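Local coordinates for protein 6-phosphogluconolactonase (PDB 3CSS) that probably hydrolyses 6-phosphogluconolactone to 6-phosphogluconate, the second step in the oxidative stage of the pentose phosphate pathway, at residues A[135-140]-A[184-189]. Numbering follows the deposited sequence.
Sequences VKLLNC and HVVSVS. Unlike the reference sequence in segment 135-140: Val135 (reference Ala).
Leu137 reaches from the last turn of helix 123-140 to where a loop runs into strand 186-189, setting one methyl, CD1, against Val185 at the loop end and Val186 in the strand. Its closest approach is to Val186, where CD1 lies 3.7 Å from CG2; the two side chains cross at about a right angle, with CG2 of Val186 aimed nearly straight at the flank of the leucine methyl. The same CD1 is 4.0 Å from CG1 of Val185, this time at a slanting approach. In Leu137, chi1 of -68° sets CG anti to the carbonyl carbon and beside the backbone N, and chi2 of 175° then extends CD1 away from CA toward the valines, while CD2 takes no part. One residue on, Leu138 has nearly the same conformation, and although its CB does not point at 184-189, the end of its side chain comes nearer, bringing CD2 to 4.1 Å from CG2 of Val185. Val185 therefore divides its branches between the two leucines, CG1 serving Leu137 and CG2 serving Leu138. With the nearest CA atoms, those of Leu137 and Val185, 8.4 Å apart, the link is made wholly by apolar side chains. It packs a helix against the edge of the mixed, Rossmann-like sheet of the glucosamine-6-phosphate isomerase/6-phosphogluconolactonase family, in which 186-189 is an outermost strand, antiparallel to 201-204. The layer continues beyond the two segments, as Leu137 also touches Leu204, and Val186 packs on Val202 and on Ala130 and Tyr133 of the helix. Just upstream in that helix, Glu134 OE1 accepts hydrogen bonds from the backbone N of both Val185 and Val186, a polar grip beside the buried methyl cluster.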
loop_
_atom_site.group_PDB
_atom_site.type_symbol
_atom_site.label_atom_id
_atom_site.label_comp_id
_atom_site.label_asym_id
_atom_site.label_seq_id
_atom_site.Cartn_x
_atom_site.Cartn_y
_atom_site.Cartn_z
ATOM N N VAL A 135 -9.622 -14.153 -1.467
ATOM C CA VAL A 135 -10.055 -15.290 -0.654
ATOM C C VAL A 135 -9.154 -15.449 0.573
ATOM O O VAL A 135 -9.640 -15.615 1.706
ATOM C CB VAL A 135 -10.061 -16.594 -1.487
ATOM C CG1 VAL A 135 -10.297 -17.795 -0.582
ATOM C CG2 VAL A 135 -11.125 -16.527 -2.589
ATOM N N LYS A 136 -7.844 -15.373 0.346
ATOM C CA LYS A 136 -6.876 -15.507 1.428
ATOM C C LYS A 136 -7.046 -14.394 2.461
ATOM O O LYS A 136 -7.039 -14.656 3.659
ATOM C CB LYS A 136 -5.445 -15.530 0.873
ATOM C CG LYS A 136 -4.533 -16.438 1.591
ATOM C CD LYS A 136 -3.113 -16.346 1.083
ATOM C CE LYS A 136 -2.801 -17.370 0.010
ATOM N NZ LYS A 136 -1.338 -17.443 -0.215
ATOM N N LEU A 137 -7.214 -13.152 1.995
ATOM C CA LEU A 137 -7.377 -12.006 2.898
ATOM C C LEU A 137 -8.657 -12.147 3.736
ATOM O O LEU A 137 -8.648 -11.940 4.944
ATOM C CB LEU A 137 -7.385 -10.687 2.112
ATOM C CG LEU A 137 -6.054 -10.287 1.443
ATOM C CD1 LEU A 137 -6.255 -9.022 0.586
ATOM C CD2 LEU A 137 -4.893 -10.106 2.486
ATOM N N LEU A 138 -9.742 -12.535 3.082
ATOM C CA LEU A 138 -11.036 -12.651 3.757
ATOM C C LEU A 138 -11.024 -13.788 4.783
ATOM O O LEU A 138 -11.790 -13.765 5.749
ATOM C CB LEU A 138 -12.141 -12.847 2.735
ATOM C CG LEU A 138 -12.499 -11.631 1.880
ATOM C CD1 LEU A 138 -13.389 -12.039 0.716
ATOM C CD2 LEU A 138 -13.160 -10.534 2.699
ATOM N N ASN A 139 -10.149 -14.769 4.570
ATOM C CA ASN A 139 -10.012 -15.931 5.469
ATOM C C ASN A 139 -9.052 -15.693 6.640
ATOM O O ASN A 139 -9.209 -16.295 7.697
ATOM C CB ASN A 139 -9.499 -17.134 4.672
ATOM C CG ASN A 139 -10.590 -17.837 3.873
ATOM O OD1 ASN A 139 -11.795 -17.609 4.062
ATOM N ND2 ASN A 139 -10.165 -18.759 3.008
ATOM N N CYS A 140 -8.055 -14.826 6.451
ATOM C CA CYS A 140 -6.934 -14.704 7.406
ATOM C C CYS A 140 -6.881 -13.404 8.197
ATOM O O CYS A 140 -6.183 -13.347 9.211
ATOM C CB CYS A 140 -5.600 -14.850 6.674
ATOM S SG CYS A 140 -5.402 -16.438 5.865
ATOM N N HIS A 184 -14.568 -5.150 -5.423
ATOM C CA HIS A 184 -13.649 -6.198 -4.973
ATOM C C HIS A 184 -12.747 -5.733 -3.839
ATOM O O HIS A 184 -12.502 -4.538 -3.671
ATOM C CB HIS A 184 -12.798 -6.700 -6.144
ATOM C CG HIS A 184 -13.600 -7.186 -7.314
ATOM N ND1 HIS A 184 -13.874 -6.394 -8.407
ATOM C CD2 HIS A 184 -14.177 -8.386 -7.565
ATOM C CE1 HIS A 184 -14.576 -7.087 -9.288
ATOM N NE2 HIS A 184 -14.791 -8.295 -8.794
ATOM N N VAL A 185 -12.257 -6.693 -3.058
ATOM C CA VAL A 185 -11.202 -6.443 -2.070
ATOM C C VAL A 185 -9.840 -6.264 -2.761
ATOM O O VAL A 185 -9.066 -5.388 -2.397
ATOM C CB VAL A 185 -11.109 -7.613 -1.048
ATOM C CG1 VAL A 185 -9.911 -7.490 -0.153
ATOM C CG2 VAL A 185 -12.397 -7.708 -0.203
ATOM N N VAL A 186 -9.543 -7.135 -3.724
ATOM C CA VAL A 186 -8.322 -7.043 -4.520
ATOM C C VAL A 186 -8.714 -6.825 -5.976
ATOM O O VAL A 186 -9.524 -7.582 -6.536
ATOM C CB VAL A 186 -7.449 -8.337 -4.410
ATOM C CG1 VAL A 186 -6.152 -8.188 -5.166
ATOM C CG2 VAL A 186 -7.193 -8.694 -2.968
ATOM N N SER A 187 -8.155 -5.782 -6.579
ATOM C CA SER A 187 -8.432 -5.457 -7.967
ATOM C C SER A 187 -7.137 -5.575 -8.779
ATOM O O SER A 187 -6.123 -6.067 -8.283
ATOM C CB SER A 187 -9.005 -4.047 -8.050
ATOM O OG SER A 187 -9.534 -3.758 -9.338
ATOM N N VAL A 188 -7.194 -5.135 -10.031
ATOM C CA VAL A 188 -6.121 -5.339 -10.984
ATOM C C VAL A 188 -5.848 -4.076 -11.800
ATOM O O VAL A 188 -6.721 -3.218 -11.961
ATOM C CB VAL A 188 -6.477 -6.511 -11.934
ATOM C CG1 VAL A 188 -6.691 -7.780 -11.110
ATOM C CG2 VAL A 188 -7.701 -6.195 -12.788
ATOM N N SER A 189 -4.643 -3.983 -12.343
ATOM C CA SER A 189 -4.280 -2.862 -13.189
ATOM C C SER A 189 -3.026 -3.154 -13.964
ATOM O O SER A 189 -2.244 -4.011 -13.573
ATOM C CB SER A 189 -3.989 -1.649 -12.324
ATOM O OG SER A 189 -2.877 -1.931 -11.496
#